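Local atomic coordinates of putative Glycerophosphoryl diester phosphodiesterase (Silicibacter pomeroyi, PDB entry 3L12), a protein that is a putative member of the glycerophosphoryl diester phosphodiesterase family, with a TIM-barrel fold that holds a magnesium ion. Residues 36-41 and 47-52; 113-118 and 294-299; 135-140 and 177-182. All blocks are in the same frame, centred on the assembly; numbering follows the deposited sequence.

Contact 1: residues 36-41 and 47-52; sequences EGFAFT and RALEFD. With MG (magnesium ion), chain C.
In the beta-alpha-beta unit formed by strand 19-23, helix 35-43 and strand 48-55, Phe38 and Thr41 of the helix pack on Leu49 and Phe51 of the following strand. The two short axes run nearly antiparallel, at 158°, and come within 9.9 Å. The side chains of Thr41 and Leu49 lie alongside one another, pointing opposite ways, and Thr41 CG2 to Leu49 CD2 is 3.4 Å, a close fit for two methyls. With OG1 of Thr41 beside the backbone N (chi1 -60°), CG2 is left anti to that N and faces Leu49, while OG1 turns back to Gly37 O, 2.8 Å away. Gly37 O also accepts from Thr41 N, the two donors arriving on opposite faces of the carbonyl plane. The other methyl of Leu49 serves the Phe38 ring, with CD1 to Phe38 CD1 at 3.8 Å.

Alternation along the strand divides it as expected in a TIM barrel: Leu49 and Phe51 start toward the covering helix, whereas Glu50 starts away from it. Phe51 offers Phe38 its CB, 3.6 Å from Phe38 CZ, because chi1 of 57° swings its ring off toward Leu129 and Leu132 of helix 129-137. Away from the helix interface, Glu50 OE2 and Asp52 OD1 bind the magnesium ion, each at 2.1 Å; Glu149 and waters 1 and 2 are also among its ligands. Water 1 donates to Glu50 OE1 and Asp52 OD2, both at 2.6 Å, tying together the carboxylate oxygens that do not bind the metal.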
ATOM      1  N   GLU A  36       4.709  -9.377   4.268  1.00  8.94           N
ATOM      2  CA  GLU A  36       3.498  -8.634   3.907  1.00 11.10           C
ATOM      3  C   GLU A  36       3.796  -7.407   3.043  1.00 10.17           C
ATOM      4  O   GLU A  36       3.109  -7.149   2.025  1.00 11.30           O
ATOM      5  CB  GLU A  36       2.699  -8.282   5.186  1.00 12.87           C
ATOM      6  CG  GLU A  36       2.244  -9.515   6.039  1.00 13.20           C
ATOM      7  CD  GLU A  36       3.323 -10.245   6.856  1.00 12.93           C
ATOM      8  OE1 GLU A  36       4.512  -9.891   6.848  1.00 11.58           O
ATOM      9  OE2 GLU A  36       2.997 -11.235   7.531  1.00 19.42           O
ATOM     10  N   GLY A  37       4.820  -6.664   3.403  1.00  6.72           N
ATOM     11  CA  GLY A  37       5.211  -5.480   2.681  1.00  6.82           C
ATOM     12  C   GLY A  37       5.824  -5.819   1.334  1.00  7.30           C
ATOM     13  O   GLY A  37       5.641  -5.090   0.351  1.00  9.05           O
ATOM     14  N   PHE A  38       6.538  -6.968   1.266  1.00  6.79           N
ATOM     15  CA  PHE A  38       7.108  -7.369  -0.023  1.00  7.91           C
ATOM     16  C   PHE A  38       6.029  -7.771  -1.003  1.00  9.03           C
ATOM     17  O   PHE A  38       6.091  -7.393  -2.160  1.00 10.46           O
ATOM     18  CB  PHE A  38       8.195  -8.457   0.119  1.00  8.72           C
ATOM     19  CG  PHE A  38       9.428  -8.008   0.845  1.00  9.49           C
ATOM     20  CD1 PHE A  38      10.196  -6.952   0.359  1.00  8.47           C
ATOM     21  CD2 PHE A  38       9.827  -8.600   2.048  1.00  8.56           C
ATOM     22  CE1 PHE A  38      11.352  -6.537   1.028  1.00  8.85           C
ATOM     23  CE2 PHE A  38      10.957  -8.160   2.720  1.00  7.73           C
ATOM     24  CZ  PHE A  38      11.731  -7.145   2.198  1.00  9.29           C
ATOM     25  N   ALA A  39       5.016  -8.483  -0.527  1.00  7.93           N
ATOM     26  CA  ALA A  39       3.921  -8.864  -1.392  1.00  9.77           C
ATOM     27  C   ALA A  39       3.163  -7.660  -1.877  1.00  9.84           C
ATOM     28  O   ALA A  39       2.747  -7.603  -3.044  1.00 10.45           O
ATOM     29  CB  ALA A  39       2.974  -9.810  -0.670  1.00  9.84           C
ATOM     30  N   PHE A  40       2.933  -6.687  -0.988  1.00 10.04           N
ATOM     31  CA  PHE A  40       2.280  -5.463  -1.399  1.00  9.86           C
ATOM     32  C   PHE A  40       3.104  -4.777  -2.540  1.00  7.98           C
ATOM     33  O   PHE A  40       2.555  -4.354  -3.580  1.00  9.48           O
ATOM     34  CB  PHE A  40       2.169  -4.445  -0.252  1.00  9.91           C
ATOM     35  CG  PHE A  40       2.015  -3.025  -0.778  1.00  8.93           C
ATOM     36  CD1 PHE A  40       0.827  -2.682  -1.416  1.00 10.95           C
ATOM     37  CD2 PHE A  40       3.072  -2.097  -0.765  1.00  8.32           C
ATOM     38  CE1 PHE A  40       0.649  -1.421  -1.979  1.00 10.39           C
ATOM     39  CE2 PHE A  40       2.888  -0.857  -1.339  1.00  9.13           C
ATOM     40  CZ  PHE A  40       1.675  -0.527  -1.941  1.00 11.01           C
ATOM     41  N   THR A  41       4.413  -4.698  -2.335  1.00  7.49           N
ATOM     42  CA  THR A  41       5.323  -4.017  -3.271  1.00  7.81           C
ATOM     43  C   THR A  41       5.214  -4.628  -4.628  1.00  7.40           C
ATOM     44  O   THR A  41       5.104  -3.899  -5.664  1.00  8.84           O
ATOM     45  CB  THR A  41       6.769  -4.020  -2.728  1.00  9.25           C
ATOM     46  OG1 THR A  41       6.761  -3.331  -1.462  1.00  9.10           O
ATOM     47  CG2 THR A  41       7.739  -3.269  -3.642  1.00 10.59           C
ATOM     48  N   ARG A  47       9.170  -4.105  -9.706  1.00  7.72           N
ATOM     49  CA  ARG A  47       9.884  -5.250 -10.242  1.00  9.46           C
ATOM     50  C   ARG A  47      11.262  -5.510  -9.598  1.00  7.51           C
ATOM     51  O   ARG A  47      11.989  -6.428 -10.011  1.00  9.22           O
ATOM     52  CB  ARG A  47      10.076  -5.042 -11.732  1.00 10.65           C
ATOM     53  CG  ARG A  47       8.790  -4.855 -12.530  1.00 15.58           C
ATOM     54  CD  ARG A  47       8.007  -6.132 -12.635  1.00 19.43           C
ATOM     55  NE  ARG A  47       8.908  -7.252 -12.991  1.00 24.07           N
ATOM     56  CZ  ARG A  47       9.141  -8.371 -12.268  1.00 27.70           C
ATOM     57  NH1 ARG A  47       8.459  -8.670 -11.163  1.00 27.69           N
ATOM     58  NH2 ARG A  47      10.053  -9.247 -12.706  1.00 29.53           N
ATOM     59  N   ALA A  48      11.634  -4.714  -8.631  1.00  6.84           N
ATOM     60  CA  ALA A  48      12.896  -4.851  -7.934  1.00  6.07           C
ATOM     61  C   ALA A  48      12.745  -4.431  -6.485  1.00  5.68           C
ATOM     62  O   ALA A  48      12.045  -3.471  -6.175  1.00  6.18           O
ATOM     63  CB  ALA A  48      13.922  -4.016  -8.599  1.00  7.78           C
ATOM     64  N   LEU A  49      13.394  -5.174  -5.600  1.00  7.22           N
ATOM     65  CA  LEU A  49      13.290  -4.977  -4.184  1.00  7.78           C
ATOM     66  C   LEU A  49      14.650  -4.841  -3.584  1.00  8.44           C
ATOM     67  O   LEU A  49      15.570  -5.550  -3.982  1.00 10.15           O
ATOM     68  CB  LEU A  49      12.669  -6.225  -3.518  1.00 10.18           C
ATOM     69  CG  LEU A  49      11.288  -6.717  -3.956  1.00  9.52           C
ATOM     70  CD1 LEU A  49      10.903  -7.977  -3.243  1.00  9.83           C
ATOM     71  CD2 LEU A  49      10.240  -5.596  -3.710  1.00  9.65           C
ATOM     72  N   GLU A  50      14.773  -3.976  -2.592  1.00  6.02           N
ATOM     73  CA  GLU A  50      15.941  -3.931  -1.770  1.00  6.48           C
ATOM     74  C   GLU A  50      15.557  -4.362  -0.356  1.00  6.66           C
ATOM     75  O   GLU A  50      14.468  -4.024   0.144  1.00  6.88           O
ATOM     76  CB  GLU A  50      16.519  -2.557  -1.755  1.00  7.11           C
ATOM     77  CG  GLU A  50      17.845  -2.383  -1.015  1.00  6.21           C
ATOM     78  CD  GLU A  50      17.767  -2.124   0.486  1.00  7.77           C
ATOM     79  OE1 GLU A  50      16.677  -1.989   1.040  1.00  7.25           O
ATOM     80  OE2 GLU A  50      18.848  -2.009   1.157  1.00  8.03           O
ATOM     81  N   PHE A  51      16.435  -5.094   0.293  1.00  6.64           N
ATOM     82  CA  PHE A  51      16.198  -5.521   1.643  1.00  7.17           C
ATOM     83  C   PHE A  51      17.556  -5.850   2.285  1.00  8.77           C
ATOM     84  O   PHE A  51      18.562  -5.926   1.582  1.00  6.80           O
ATOM     85  CB  PHE A  51      15.265  -6.714   1.650  1.00  6.74           C
ATOM     86  CG  PHE A  51      15.781  -7.862   0.848  1.00  7.17           C
ATOM     87  CD1 PHE A  51      15.516  -7.947  -0.493  1.00 10.75           C
ATOM     88  CD2 PHE A  51      16.565  -8.870   1.442  1.00  9.85           C
ATOM     89  CE1 PHE A  51      15.980  -9.030  -1.251  1.00 11.23           C
ATOM     90  CE2 PHE A  51      17.042  -9.948   0.689  1.00 11.62           C
ATOM     91  CZ  PHE A  51      16.720 -10.015  -0.669  1.00 11.74           C
ATOM     92  N   ASP A  52      17.536  -6.091   3.590  1.00  6.87           N
ATOM     93  CA  ASP A  52      18.769  -6.204   4.374  1.00  5.93           C
ATOM     94  C   ASP A  52      18.825  -7.555   5.018  1.00  6.72           C
ATOM     95  O   ASP A  52      17.747  -8.072   5.439  1.00  7.20           O
ATOM     96  CB  ASP A  52      18.802  -5.131   5.435  1.00  7.70           C
ATOM     97  CG  ASP A  52      18.442  -3.770   4.873  1.00  7.66           C
ATOM     98  OD1 ASP A  52      19.333  -3.158   4.192  1.00  8.93           O
ATOM     99  OD2 ASP A  52      17.282  -3.328   5.112  1.00  7.85           O
TER
HETATM  100 MG    MG C 313      19.313  -1.388   3.118  1.00 11.99          MG
HETATM  101  O   HOH W   1      17.276  -1.264   3.508  1.00  6.36           O
HETATM  102  O   HOH W   2      19.689  -0.299   4.914  1.00  8.36           O

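Contact 2: residues 113-118 and 294-299; sequences RRFPDQ and VTDYPG
Phe115 turns the edge of its ring to Asp296 and Tyr297, and this is the tightly packed half of the contact. Its CE1 lies 3.6 Å from Asp296 OD2 and its CD1 3.6 Å from Tyr297 OH, both oxygens near the ring plane. The carboxylate stands almost upright against the ring, their planes 81° apart, an arrangement that sets the electropositive C-H rim against the acidic oxygen. Arg114 CB sits over one face of the same ring, toward the rim. Asp296 is gripped mainly by other residues: His23 bonds OD1, while Arg27, in a salt bridge, and Asn277 both reach OD2.

The segment 294-299 leads from barrel strand 292-295 into helix 298-307, with Tyr297 at the N-cap position. An ST turn shapes this junction: Tyr297 N donates to Thr295 OG1 at 3.0 Å, with an N-H...O angle of 163°.

Toward Arg114 the contact becomes loose and water-mediated. Arg114 O and Tyr297 OH stay 3.7 Å apart and are joined through water 3, which donates to Arg114 O at 2.7 Å and also bonds the hydroxyl. Arg114 NH2 and Asp296 OD2 are 5.1 Å apart, linked through water 4 in one of two conformers of Arg114, so this bridge is less certain. On the other subunit, Arg300 forms a salt bridge with Asp117, and Arg303 bonds Phe115 O.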
ATOM      1  N   ARG A 113       7.420   9.165  12.940  1.00  7.67           N
ATOM      2  CA  ARG A 113       6.981  10.379  12.274  1.00  8.92           C
ATOM      3  C   ARG A 113       7.465  10.480  10.841  1.00  9.29           C
ATOM      4  O   ARG A 113       6.861  11.240  10.051  1.00 11.59           O
ATOM      5  CB  ARG A 113       7.342  11.647  13.058  1.00 10.14           C
ATOM      6  CG  ARG A 113       6.449  11.847  14.278  1.00 11.39           C
ATOM      7  CD  ARG A 113       6.687  13.259  14.928  1.00 10.59           C
ATOM      8  NE  ARG A 113       8.071  13.446  15.348  1.00 10.45           N
ATOM      9  CZ  ARG A 113       8.580  13.040  16.505  1.00 11.94           C
ATOM     10  NH1 ARG A 113       7.806  12.440  17.415  1.00 12.03           N
ATOM     11  NH2 ARG A 113       9.858  13.251  16.776  1.00 12.86           N
ATOM     12  N   ARG A 114       8.559   9.791  10.515  0.70  9.47           N
ATOM     13  CA  ARG A 114       9.055   9.798   9.139  0.70  9.95           C
ATOM     14  C   ARG A 114       8.044   9.110   8.221  0.70  9.04           C
ATOM     15  O   ARG A 114       7.898   9.534   7.056  0.70  9.44           O
ATOM     16  CB  ARG A 114      10.379   9.081   9.004  0.70 11.04           C
ATOM     17  CG  ARG A 114      11.528   9.752   9.632  0.70 11.71           C
ATOM     18  CD  ARG A 114      12.717   8.893   9.581  0.70 13.16           C
ATOM     19  NE  ARG A 114      13.214   8.590   8.245  0.70 13.61           N
ATOM     20  CZ  ARG A 114      14.324   7.863   8.048  0.70 11.50           C
ATOM     21  NH1 ARG A 114      15.056   7.395   9.083  0.70 13.84           N
ATOM     22  NH2 ARG A 114      14.722   7.621   6.846  0.70 12.63           N
ATOM     23  N   PHE A 115       7.335   8.075   8.715  1.00  8.54           N
ATOM     24  CA  PHE A 115       6.442   7.235   7.915  1.00  8.77           C
ATOM     25  C   PHE A 115       5.055   7.147   8.596  1.00  6.78           C
ATOM     26  O   PHE A 115       4.597   6.062   9.031  1.00  7.25           O
ATOM     27  CB  PHE A 115       7.044   5.844   7.715  1.00  7.83           C
ATOM     28  CG  PHE A 115       8.459   5.896   7.219  1.00  8.73           C
ATOM     29  CD1 PHE A 115       8.702   6.312   5.901  1.00  8.84           C
ATOM     30  CD2 PHE A 115       9.547   5.663   8.045  1.00  8.72           C
ATOM     31  CE1 PHE A 115       9.973   6.411   5.446  1.00 11.29           C
ATOM     32  CE2 PHE A 115      10.852   5.765   7.528  1.00 10.21           C
ATOM     33  CZ  PHE A 115      11.036   6.126   6.235  1.00  9.78           C
ATOM     34  N   PRO A 116       4.341   8.290   8.612  1.00  7.82           N
ATOM     35  CA  PRO A 116       3.077   8.390   9.353  1.00  7.14           C
ATOM     36  C   PRO A 116       1.880   7.673   8.714  1.00  8.85           C
ATOM     37  O   PRO A 116       0.843   7.456   9.363  1.00 11.15           O
ATOM     38  CB  PRO A 116       2.834   9.898   9.430  1.00  9.04           C
ATOM     39  CG  PRO A 116       3.511  10.447   8.173  1.00  8.06           C
ATOM     40  CD  PRO A 116       4.726   9.549   7.928  1.00  8.69           C
ATOM     41  N   ASP A 117       2.036   7.312   7.454  1.00  7.36           N
ATOM     42  CA  ASP A 117       0.975   6.713   6.697  1.00  8.54           C
ATOM     43  C   ASP A 117       1.108   5.209   6.506  1.00  8.57           C
ATOM     44  O   ASP A 117       0.233   4.544   5.929  1.00  8.71           O
ATOM     45  CB  ASP A 117       0.885   7.393   5.335  1.00 10.05           C
ATOM     46  CG  ASP A 117       0.439   8.844   5.409  1.00 12.30           C
ATOM     47  OD1 ASP A 117       0.056   9.405   6.474  1.00 11.38           O
ATOM     48  OD2 ASP A 117       0.506   9.403   4.284  1.00 17.53           O
ATOM     49  N   GLN A 118       2.119   4.624   7.126  1.00  7.34           N
ATOM     50  CA  GLN A 118       2.384   3.207   7.032  1.00  6.99           C
ATOM     51  C   GLN A 118       1.311   2.463   7.813  1.00  9.50           C
ATOM     52  O   GLN A 118       1.015   2.826   8.946  1.00 10.50           O
ATOM     53  CB  GLN A 118       3.769   2.920   7.627  1.00  7.01           C
ATOM     54  CG  GLN A 118       4.143   1.444   7.585  1.00  7.32           C
ATOM     55  CD  GLN A 118       5.389   1.166   8.401  1.00  7.35           C
ATOM     56  OE1 GLN A 118       5.260   0.682   9.504  1.00 10.13           O
ATOM     57  NE2 GLN A 118       6.604   1.358   7.817  1.00  7.01           N
ATOM     58  N   VAL A 294      15.935   3.875  -5.618  1.00  7.49           N
ATOM     59  CA  VAL A 294      15.480   3.147  -4.474  1.00  6.95           C
ATOM     60  C   VAL A 294      14.667   4.143  -3.668  1.00  6.66           C
ATOM     61  O   VAL A 294      15.151   5.214  -3.275  1.00  9.15           O
ATOM     62  CB  VAL A 294      16.668   2.612  -3.624  1.00  7.69           C
ATOM     63  CG1 VAL A 294      16.183   1.842  -2.412  1.00  9.89           C
ATOM     64  CG2 VAL A 294      17.583   1.740  -4.504  1.00  5.57           C
ATOM     65  N   THR A 295      13.430   3.742  -3.374  1.00  7.20           N
ATOM     66  CA  THR A 295      12.445   4.613  -2.730  1.00  6.89           C
ATOM     67  C   THR A 295      11.564   3.889  -1.674  1.00  6.25           C
ATOM     68  O   THR A 295      11.172   2.751  -1.824  1.00  7.25           O
ATOM     69  CB  THR A 295      11.538   5.298  -3.791  1.00  7.09           C
ATOM     70  OG1 THR A 295      10.672   6.283  -3.155  1.00  7.72           O
ATOM     71  CG2 THR A 295      10.714   4.226  -4.595  1.00  6.27           C
ATOM     72  N   ASP A 296      11.208   4.629  -0.618  1.00  7.13           N
ATOM     73  CA  ASP A 296      10.212   4.198   0.341  1.00  8.00           C
ATOM     74  C   ASP A 296       8.758   4.331  -0.165  1.00  7.65           C
ATOM     75  O   ASP A 296       7.816   3.757   0.429  1.00  8.30           O
ATOM     76  CB  ASP A 296      10.339   5.021   1.642  1.00  8.24           C
ATOM     77  CG  ASP A 296      11.662   4.772   2.365  1.00  8.13           C
ATOM     78  OD1 ASP A 296      12.028   3.616   2.491  1.00  9.13           O
ATOM     79  OD2 ASP A 296      12.298   5.734   2.832  1.00  8.53           O
ATOM     80  N   TYR A 297       8.591   5.065  -1.294  1.00  6.95           N
ATOM     81  CA  TYR A 297       7.275   5.400  -1.859  1.00  8.68           C
ATOM     82  C   TYR A 297       7.238   5.045  -3.341  1.00  9.84           C
ATOM     83  O   TYR A 297       7.356   5.920  -4.191  1.00  9.41           O
ATOM     84  CB  TYR A 297       6.992   6.892  -1.680  1.00  8.74           C
ATOM     85  CG  TYR A 297       6.882   7.301  -0.232  1.00  8.74           C
ATOM     86  CD1 TYR A 297       5.662   7.206   0.445  1.00 10.41           C
ATOM     87  CD2 TYR A 297       7.998   7.760   0.454  1.00 10.29           C
ATOM     88  CE1 TYR A 297       5.548   7.558   1.803  1.00 12.26           C
ATOM     89  CE2 TYR A 297       7.906   8.077   1.809  1.00 10.85           C
ATOM     90  CZ  TYR A 297       6.714   7.991   2.461  1.00 12.15           C
ATOM     91  OH  TYR A 297       6.575   8.358   3.812  1.00 15.04           O
ATOM     92  N   PRO A 298       7.099   3.755  -3.628  1.00  8.71           N
ATOM     93  CA  PRO A 298       7.131   3.363  -5.070  1.00  7.72           C
ATOM     94  C   PRO A 298       6.011   3.986  -5.896  1.00  7.45           C
ATOM     95  O   PRO A 298       6.274   4.385  -7.035  1.00  6.43           O
ATOM     96  CB  PRO A 298       6.998   1.830  -5.032  1.00  9.43           C
ATOM     97  CG  PRO A 298       7.099   1.425  -3.639  1.00 12.69           C
ATOM     98  CD  PRO A 298       7.081   2.596  -2.725  1.00  9.69           C
ATOM     99  N   GLY A 299       4.784   4.100  -5.375  1.00  7.10           N
ATOM    100  CA  GLY A 299       3.723   4.698  -6.178  1.00  6.89           C
ATOM    101  C   GLY A 299       4.038   6.136  -6.528  1.00  6.87           C
ATOM    102  O   GLY A 299       3.778   6.563  -7.642  1.00  6.34           O
TER
HETATM  103  O   HOH W   3       8.952  10.046   4.601  1.00 17.45           O
HETATM  104  O   HOH W   4      13.695   8.158   4.200  1.00 26.81           O

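Contact 3: residues 135-140 and 177-182; sequences LCAGYG and YRMEPR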
ATOM      1  N   LEU A 135       9.018 -16.831  -1.167  1.00 16.00           N
ATOM      2  CA  LEU A 135       7.969 -15.942  -1.627  1.00 15.56           C
ATOM      3  C   LEU A 135       8.295 -15.400  -3.022  1.00 16.03           C
ATOM      4  O   LEU A 135       7.459 -15.466  -3.924  1.00 16.40           O
ATOM      5  CB  LEU A 135       7.793 -14.774  -0.658  1.00 17.17           C
ATOM      6  CG  LEU A 135       6.835 -13.642  -1.045  1.00 18.65           C
ATOM      7  CD1 LEU A 135       5.423 -14.199  -1.074  1.00 19.91           C
ATOM      8  CD2 LEU A 135       6.904 -12.468  -0.079  1.00 20.08           C
ATOM      9  N   CYS A 136       9.500 -14.900  -3.211  1.00 15.25           N
ATOM     10  CA  CYS A 136       9.890 -14.289  -4.499  1.00 16.24           C
ATOM     11  C   CYS A 136       9.907 -15.332  -5.632  1.00 17.56           C
ATOM     12  O   CYS A 136       9.393 -15.077  -6.718  1.00 16.92           O
ATOM     13  CB  CYS A 136      11.252 -13.590  -4.426  1.00 15.27           C
ATOM     14  SG  CYS A 136      11.293 -12.123  -3.457  1.00 17.11           S
ATOM     15  N   ALA A 137      10.471 -16.498  -5.355  1.00 18.02           N
ATOM     16  CA  ALA A 137      10.582 -17.562  -6.362  1.00 20.02           C
ATOM     17  C   ALA A 137       9.202 -18.029  -6.840  1.00 20.30           C
ATOM     18  O   ALA A 137       9.048 -18.415  -8.010  1.00 21.39           O
ATOM     19  CB  ALA A 137      11.408 -18.735  -5.827  1.00 19.11           C
ATOM     20  N   GLY A 138       8.206 -17.962  -5.962  1.00 19.80           N
ATOM     21  CA  GLY A 138       6.822 -18.288  -6.298  1.00 21.47           C
ATOM     22  C   GLY A 138       6.178 -17.460  -7.413  1.00 20.92           C
ATOM     23  O   GLY A 138       5.183 -17.903  -8.023  1.00 23.22           O
ATOM     24  N   TYR A 139       6.715 -16.275  -7.703  1.00 20.28           N
ATOM     25  CA  TYR A 139       6.193 -15.441  -8.788  1.00 19.88           C
ATOM     26  C   TYR A 139       6.734 -15.903 -10.159  1.00 20.01           C
ATOM     27  O   TYR A 139       6.351 -15.346 -11.177  1.00 19.96           O
ATOM     28  CB  TYR A 139       6.506 -13.963  -8.540  1.00 19.43           C
ATOM     29  CG  TYR A 139       5.736 -13.388  -7.373  1.00 19.12           C
ATOM     30  CD1 TYR A 139       6.155 -13.603  -6.065  1.00 18.74           C
ATOM     31  CD2 TYR A 139       4.620 -12.559  -7.566  1.00 20.54           C
ATOM     32  CE1 TYR A 139       5.471 -13.046  -4.976  1.00 19.42           C
ATOM     33  CE2 TYR A 139       3.935 -12.005  -6.482  1.00 19.80           C
ATOM     34  CZ  TYR A 139       4.367 -12.257  -5.183  1.00 20.65           C
ATOM     35  OH  TYR A 139       3.696 -11.709  -4.076  1.00 19.61           O
ATOM     36  N   GLY A 140       7.655 -16.868 -10.169  1.00 19.63           N
ATOM     37  CA  GLY A 140       8.182 -17.431 -11.417  1.00 21.54           C
ATOM     38  C   GLY A 140       8.891 -16.411 -12.288  1.00 22.26           C
ATOM     39  O   GLY A 140       9.814 -15.712 -11.837  1.00 22.17           O
ATOM     40  N   TYR A 177      16.855 -21.641  -3.333  1.00 11.67           N
ATOM     41  CA  TYR A 177      15.678 -21.134  -4.029  1.00 12.85           C
ATOM     42  C   TYR A 177      15.930 -20.721  -5.496  1.00 11.89           C
ATOM     43  O   TYR A 177      15.089 -20.071  -6.131  1.00 12.23           O
ATOM     44  CB  TYR A 177      15.034 -19.983  -3.199  1.00 13.63           C
ATOM     45  CG  TYR A 177      14.523 -20.503  -1.913  1.00 13.57           C
ATOM     46  CD1 TYR A 177      13.330 -21.192  -1.868  1.00 17.45           C
ATOM     47  CD2 TYR A 177      15.272 -20.402  -0.749  1.00 15.15           C
ATOM     48  CE1 TYR A 177      12.883 -21.756  -0.706  1.00 18.44           C
ATOM     49  CE2 TYR A 177      14.829 -20.957   0.446  1.00 16.44           C
ATOM     50  CZ  TYR A 177      13.622 -21.630   0.446  1.00 18.68           C
ATOM     51  OH  TYR A 177      13.134 -22.196   1.581  1.00 20.84           O
ATOM     52  N   ARG A 178      17.098 -21.069  -6.031  1.00 12.53           N
ATOM     53  CA  ARG A 178      17.433 -20.811  -7.432  1.00 12.63           C
ATOM     54  C   ARG A 178      17.237 -19.341  -7.801  1.00 11.91           C
ATOM     55  O   ARG A 178      16.697 -19.010  -8.880  1.00 11.14           O
ATOM     56  CB  ARG A 178      16.602 -21.705  -8.371  1.00 15.40           C
ATOM     57  CG  ARG A 178      16.786 -23.176  -8.152  1.00 18.64           C
ATOM     58  CD  ARG A 178      16.038 -23.956  -9.245  1.00 20.20           C
ATOM     59  NE  ARG A 178      16.336 -25.385  -9.268  1.00 22.99           N
ATOM     60  CZ  ARG A 178      17.131 -26.028 -10.141  1.00 24.11           C
ATOM     61  NH1 ARG A 178      17.767 -25.406 -11.134  1.00 24.42           N
ATOM     62  NH2 ARG A 178      17.299 -27.344 -10.018  1.00 25.53           N
HETATM   63  N   MSE A 179      17.629 -18.457  -6.873  1.00  9.29           N
HETATM   64  CA  MSE A 179      17.481 -17.050  -7.101  1.00  8.08           C
HETATM   65  C   MSE A 179      18.729 -16.374  -7.648  1.00  7.46           C
HETATM   66  O   MSE A 179      18.787 -15.135  -7.734  1.00  8.12           O
HETATM   67  CB  MSE A 179      16.957 -16.373  -5.807  1.00 10.04           C
HETATM   68  CG  MSE A 179      15.482 -16.571  -5.571  1.00 11.89           C
HETATM   69 SE   MSE A 179      14.319 -15.772  -6.878  0.75 12.38          SE
HETATM   70  CE  MSE A 179      14.033 -17.208  -8.182  1.00 18.13           C
ATOM     71  N   GLU A 180      19.734 -17.157  -8.064  1.00  8.36           N
ATOM     72  CA  GLU A 180      20.920 -16.553  -8.656  1.00  9.08           C
ATOM     73  C   GLU A 180      20.592 -15.593  -9.821  1.00  9.14           C
ATOM     74  O   GLU A 180      21.172 -14.534  -9.899  1.00  9.25           O
ATOM     75  CB  GLU A 180      21.954 -17.582  -9.128  1.00  9.78           C
ATOM     76  CG  GLU A 180      22.432 -18.533  -8.050  1.00 11.86           C
ATOM     77  CD  GLU A 180      21.638 -19.834  -8.012  1.00 12.56           C
ATOM     78  OE1 GLU A 180      20.415 -19.844  -8.287  1.00 12.23           O
ATOM     79  OE2 GLU A 180      22.278 -20.872  -7.761  1.00 15.11           O
ATOM     80  N   PRO A 181      19.638 -15.936 -10.715  1.00  9.79           N
ATOM     81  CA  PRO A 181      19.392 -15.027 -11.853  1.00 10.08           C
ATOM     82  C   PRO A 181      18.793 -13.679 -11.538  1.00  9.74           C
ATOM     83  O   PRO A 181      18.693 -12.802 -12.442  1.00  9.85           O
ATOM     84  CB  PRO A 181      18.383 -15.809 -12.718  1.00 10.22           C
ATOM     85  CG  PRO A 181      18.584 -17.228 -12.360  1.00 10.75           C
ATOM     86  CD  PRO A 181      18.891 -17.196 -10.871  1.00 10.57           C
ATOM     87  N   ARG A 182      18.360 -13.503 -10.295  1.00 11.03           N
ATOM     88  CA  ARG A 182      17.773 -12.240  -9.854  1.00  9.80           C
ATOM     89  C   ARG A 182      18.526 -11.528  -8.746  1.00  9.86           C
ATOM     90  O   ARG A 182      18.166 -10.394  -8.394  1.00 10.87           O
ATOM     91  CB  ARG A 182      16.381 -12.534  -9.304  1.00 11.76           C
ATOM     92  CG  ARG A 182      15.342 -12.956 -10.350  1.00 13.43           C
ATOM     93  CD  ARG A 182      14.999 -11.790 -11.218  1.00 15.30           C
ATOM     94  NE  ARG A 182      13.844 -12.120 -12.026  1.00 18.20           N
ATOM     95  CZ  ARG A 182      13.913 -12.723 -13.194  1.00 22.32           C
ATOM     96  NH1 ARG A 182      15.081 -13.052 -13.705  1.00 22.12           N
ATOM     97  NH2 ARG A 182      12.798 -13.005 -13.860  1.00 25.43           N
TER
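Cys136 and Ala137, in helix 129-137, meet the side chain of Met179, present here as selenomethionine. Cys136 comes first and touches lightly, its CB 4.5 Å from Met179 SE, while its side chain also packs on Pro144. Ala137 carries most of the first segment's share. Its CB lies 3.8 Å from the terminal methyl CE of Met179 and 3.9 Å from Tyr177 O, so the small methyl meets both an apolar tip and a backbone carbonyl. Met179 reaches it by bending at two bonds, chi2 -65° and chi3 92°, which curls CE back against Ala137. Tyr177 adds to the same interface from the other segment, its side chain packing on Leu133 and Asp134 of the same helix.

The contact joins helix 129-137 to the connection between the next helix, 160-176, and strand 183-187 of the TIM barrel. In that connection, residues 177-182, a Schellman motif with Arg178 at C-prime closes helix 160-176. Met179 O is then taken up by Arg182 N at 3.1 Å and by Thr183 OG1, which holds the connection in a compact turn while the selenium-bearing side chain projects toward helix 129-137.

Beyond Ala137 the chain enters a type I beta turn that runs to Gly140. Within it Tyr139 faces helix 35-43, packing on Ala39 and Leu42. Gly140 then closes the turn, its N 3.0 Å from Ala137 O, and leaves helical geometry with a positive phi of 61°.

In the fold
Along the chain, contact 1 closes before contacts 2 and 3 begin, and both segments of contact 3 fall between those of contact 2. Contacts 1 and 2 reach the same barrel sheet: strand 292-295 closes the barrel by pairing with the first strand, 19-23, which also pairs with 48-55. Their centres are about 13 Å apart, without touching. The centres of contacts 1 and 3 are also about 13 Å apart, but these two pack directly, Leu49 CD1 and Phe38 CB each lying 4.2 Å from Cys136 SG and Leu135 CD2 respectively. Contacts 2 and 3 have centres about 26 Å apart. The magnesium site belongs to contact 1, contact 3 to a helix and a connecting loop on the outside of the barrel, and contact 2 also borders the second subunit.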